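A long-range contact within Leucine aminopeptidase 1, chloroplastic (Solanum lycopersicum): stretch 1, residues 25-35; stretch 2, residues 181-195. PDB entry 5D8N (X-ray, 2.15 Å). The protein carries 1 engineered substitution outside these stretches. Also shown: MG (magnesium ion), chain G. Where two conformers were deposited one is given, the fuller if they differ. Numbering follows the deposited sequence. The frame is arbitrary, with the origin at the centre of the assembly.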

# COMPACT_ATOMS: atom_id res chain seq x y z
N SER A 25 -27.10 0.52 -34.64
CA SER A 25 -25.91 0.14 -35.41
C SER A 25 -26.23 0.23 -36.91
O SER A 25 -27.08 -0.51 -37.42
CB SER A 25 -25.44 -1.28 -35.07
OG SER A 25 -25.88 -1.69 -33.79
N ASP A 26 -25.64 1.21 -37.58
CA ASP A 26 -25.86 1.40 -39.01
C ASP A 26 -24.55 1.13 -39.75
O ASP A 26 -23.94 2.03 -40.32
CB ASP A 26 -26.47 2.77 -39.34
CG ASP A 26 -25.48 3.92 -39.21
OD1 ASP A 26 -24.57 3.86 -38.36
OD2 ASP A 26 -25.62 4.90 -39.98
N ALA A 27 -24.09 -0.11 -39.62
CA ALA A 27 -22.95 -0.59 -40.38
C ALA A 27 -23.45 -1.24 -41.67
O ALA A 27 -24.38 -2.05 -41.63
CB ALA A 27 -22.15 -1.59 -39.55
N PRO A 28 -22.89 -0.85 -42.84
CA PRO A 28 -23.32 -1.59 -44.03
C PRO A 28 -22.73 -3.00 -44.04
O PRO A 28 -21.72 -3.28 -43.39
CB PRO A 28 -22.76 -0.74 -45.17
CG PRO A 28 -21.49 -0.18 -44.60
CD PRO A 28 -21.78 0.07 -43.14
N LYS A 29 -23.45 -3.93 -44.65
CA LYS A 29 -22.83 -5.18 -45.04
C LYS A 29 -21.90 -4.91 -46.22
O LYS A 29 -22.36 -4.50 -47.29
CB LYS A 29 -23.89 -6.20 -45.47
CG LYS A 29 -23.33 -7.58 -45.76
CD LYS A 29 -22.89 -8.27 -44.47
CE LYS A 29 -24.02 -8.30 -43.45
NZ LYS A 29 -23.56 -8.08 -42.05
N ILE A 30 -20.63 -5.22 -46.08
CA ILE A 30 -19.69 -5.07 -47.16
C ILE A 30 -19.98 -6.17 -48.17
O ILE A 30 -20.24 -7.31 -47.80
CB ILE A 30 -18.25 -5.16 -46.64
CG1 ILE A 30 -18.00 -4.02 -45.64
CG2 ILE A 30 -17.26 -5.06 -47.77
CD1 ILE A 30 -16.83 -4.28 -44.71
N SER A 31 -20.02 -5.79 -49.44
CA SER A 31 -20.16 -6.76 -50.52
C SER A 31 -18.78 -7.26 -50.91
O SER A 31 -17.95 -6.50 -51.40
CB SER A 31 -20.86 -6.09 -51.72
OG SER A 31 -21.00 -7.01 -52.79
N ILE A 32 -18.52 -8.54 -50.65
CA ILE A 32 -17.18 -9.10 -50.88
C ILE A 32 -17.25 -10.15 -51.98
O ILE A 32 -18.08 -11.06 -51.95
CB ILE A 32 -16.62 -9.77 -49.61
CG1 ILE A 32 -16.64 -8.78 -48.47
CG2 ILE A 32 -15.22 -10.29 -49.87
CD1 ILE A 32 -16.09 -9.34 -47.19
N GLY A 33 -16.34 -10.05 -52.94
CA GLY A 33 -16.29 -11.04 -54.00
C GLY A 33 -14.88 -11.22 -54.50
O GLY A 33 -14.03 -10.33 -54.36
N ALA A 34 -14.62 -12.42 -55.01
CA ALA A 34 -13.35 -12.72 -55.64
C ALA A 34 -13.51 -12.55 -57.16
O ALA A 34 -14.55 -12.96 -57.68
CB ALA A 34 -12.92 -14.13 -55.31
N LYS A 35 -12.65 -11.73 -57.76
CA LYS A 35 -12.75 -11.35 -59.18
C LYS A 35 -11.50 -11.78 -59.92
O LYS A 35 -10.42 -11.84 -59.33
CB LYS A 35 -12.91 -9.83 -59.39
CG LYS A 35 -13.92 -9.13 -58.52
CD LYS A 35 -15.34 -9.52 -58.88
CE LYS A 35 -16.35 -8.70 -58.10
NZ LYS A 35 -17.73 -9.25 -58.27
N LYS A 181 -18.76 9.07 -37.57
CA LYS A 181 -19.10 8.89 -38.98
C LYS A 181 -19.36 7.41 -39.23
O LYS A 181 -18.60 6.55 -38.77
CB LYS A 181 -17.98 9.42 -39.89
N LYS A 182 -20.46 7.11 -39.90
CA LYS A 182 -20.73 5.77 -40.40
C LYS A 182 -19.60 5.33 -41.34
O LYS A 182 -19.07 6.14 -42.11
CB LYS A 182 -22.10 5.76 -41.11
CG LYS A 182 -22.54 4.45 -41.74
N SER A 183 -19.23 4.06 -41.30
CA SER A 183 -18.26 3.50 -42.24
C SER A 183 -18.66 3.73 -43.70
O SER A 183 -19.80 3.49 -44.12
CB SER A 183 -18.04 2.00 -41.99
OG SER A 183 -17.16 1.44 -42.95
N THR A 184 -17.69 4.16 -44.49
CA THR A 184 -17.92 4.39 -45.92
C THR A 184 -17.77 3.11 -46.74
O THR A 184 -18.08 3.11 -47.94
CB THR A 184 -16.93 5.45 -46.45
OG1 THR A 184 -15.57 5.03 -46.19
CG2 THR A 184 -17.20 6.79 -45.76
N LEU A 185 -17.13 2.09 -46.17
CA LEU A 185 -16.72 0.93 -46.97
C LEU A 185 -17.91 0.07 -47.41
O LEU A 185 -18.73 -0.32 -46.60
CB LEU A 185 -15.74 0.06 -46.19
CG LEU A 185 -15.16 -1.09 -47.00
CD1 LEU A 185 -14.47 -0.57 -48.24
CD2 LEU A 185 -14.18 -1.86 -46.14
N GLU A 186 -18.07 -0.11 -48.72
CA GLU A 186 -19.25 -0.78 -49.24
C GLU A 186 -18.89 -2.08 -49.93
O GLU A 186 -19.71 -2.99 -50.01
CB GLU A 186 -19.99 0.12 -50.23
CG GLU A 186 -20.75 1.25 -49.56
CD GLU A 186 -21.38 2.22 -50.55
OE1 GLU A 186 -21.37 1.97 -51.78
OE2 GLU A 186 -21.88 3.26 -50.07
N SER A 187 -17.73 -2.13 -50.57
CA SER A 187 -17.37 -3.34 -51.30
C SER A 187 -15.88 -3.64 -51.22
O SER A 187 -15.05 -2.75 -51.15
CB SER A 187 -17.84 -3.27 -52.75
OG SER A 187 -17.04 -2.42 -53.56
N LEU A 188 -15.56 -4.92 -51.30
CA LEU A 188 -14.19 -5.40 -51.39
C LEU A 188 -14.12 -6.40 -52.52
O LEU A 188 -14.83 -7.42 -52.51
CB LEU A 188 -13.80 -6.09 -50.08
CG LEU A 188 -12.56 -7.00 -50.12
CD1 LEU A 188 -11.28 -6.23 -50.32
CD2 LEU A 188 -12.46 -7.80 -48.84
N ASP A 189 -13.20 -6.15 -53.45
CA ASP A 189 -12.83 -7.08 -54.51
C ASP A 189 -11.49 -7.71 -54.15
O ASP A 189 -10.51 -7.02 -53.93
CB ASP A 189 -12.74 -6.36 -55.86
CG ASP A 189 -14.08 -5.82 -56.33
OD1 ASP A 189 -15.12 -6.43 -55.99
OD2 ASP A 189 -14.12 -4.80 -57.05
N ILE A 190 -11.48 -9.02 -54.01
CA ILE A 190 -10.26 -9.74 -53.79
C ILE A 190 -9.76 -10.26 -55.14
O ILE A 190 -10.46 -11.00 -55.83
CB ILE A 190 -10.49 -10.88 -52.79
CG1 ILE A 190 -10.97 -10.29 -51.46
CG2 ILE A 190 -9.20 -11.67 -52.58
CD1 ILE A 190 -11.40 -11.34 -50.46
N LEU A 191 -8.52 -9.93 -55.45
CA LEU A 191 -7.96 -10.16 -56.78
C LEU A 191 -6.75 -11.09 -56.73
O LEU A 191 -6.05 -11.19 -55.71
CB LEU A 191 -7.51 -8.84 -57.41
CG LEU A 191 -8.51 -7.68 -57.41
CD1 LEU A 191 -7.89 -6.45 -58.09
CD2 LEU A 191 -9.82 -8.07 -58.08
N GLY A 192 -6.60 -11.85 -57.81
CA GLY A 192 -5.41 -12.66 -58.03
C GLY A 192 -5.43 -14.02 -57.35
O GLY A 192 -4.40 -14.68 -57.31
N LEU A 193 -6.50 -14.31 -56.60
CA LEU A 193 -6.46 -15.47 -55.73
C LEU A 193 -7.48 -16.53 -56.16
O LEU A 193 -7.65 -17.53 -55.46
CB LEU A 193 -6.67 -15.08 -54.27
CG LEU A 193 -5.59 -14.21 -53.62
CD1 LEU A 193 -5.98 -13.74 -52.22
CD2 LEU A 193 -4.25 -14.94 -53.55
N GLY A 194 -8.12 -16.33 -57.30
CA GLY A 194 -9.07 -17.30 -57.85
C GLY A 194 -10.48 -16.75 -57.86
O GLY A 194 -10.73 -15.67 -57.32
N THR A 195 -11.35 -17.41 -58.60
CA THR A 195 -12.78 -17.08 -58.66
C THR A 195 -13.61 -18.35 -58.65
O THR A 195 -13.08 -19.44 -58.67
CB THR A 195 -13.18 -16.34 -59.96
OG1 THR A 195 -12.83 -17.14 -61.09
CG2 THR A 195 -12.48 -14.99 -60.05
MG MG G . -20.19 -11.74 -51.09
O HOH W 1 -20.50 -10.36 -49.42
O HOH W 2 -17.35 -6.94 -54.28
O HOH W 3 -20.88 -10.19 -52.35
O HOH W 4 -8.35 -14.40 -59.29
O HOH W 5 -7.96 -10.99 -60.41
O HOH W 6 -22.37 -12.41 -51.32
O HOH W 7 -19.46 -13.11 -53.11
O HOH W 8 -19.73 -13.18 -50.00

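Strands running through Ser31-Ala34 and Ser187-Ile190 lie side by side in parallel, their directions 11° apart. Before the strand, Lys182, modelled only to CG, rests that atom 3.1 Å from Asp26 O. Ser183 OG accepts a hydrogen bond from Leu185 N (3.3 Å), spanning Thr184 within the loop. Leu185 packs CD2 against Ile30 CD1 (3.9 Å), while its O lies 3.4 Å from Pro28 CG. The CA-to-CB bond of Glu186 points away from stretch 1, and its carbonyl accepts the first ladder bond (Ser31 N to Glu186 O, 2.9 Å, nearly straight at 176°). Ser187 pairs with Ser31, CA to CA 4.5 Å. Leu188 bonds on both sides of that partner's neighbour Ile32: Leu188 N donates to Ser31 O (2.9 Å) and Leu188 O accepts from Gly33 N (3.1 Å). Its CD2 meets Ile32 CG2 at 3.9 Å, on the sheet face shared with Ala34 and Ile190. On the other face, the O of water 2 lies 2.9 Å from Asp189 OD1 and 3.0 Å from Ser31 O, linking the stretches, though it has more acceptors in reach than protons; Lys35 NZ stays 4.5 Å from OD1 of Asp189, too far for a salt bridge. Ile190 repeats the pattern around Ala34, Ile190 N to Gly33 O 2.9 Å and Lys35 N to Ile190 O 3.0 Å. Beyond it, the O of water 5 accepts from Gly192 N at 3.1 Å and donates to Lys35 O at 2.8 Å, and Gly194 O approaches Ala34 CB to 3.3 Å.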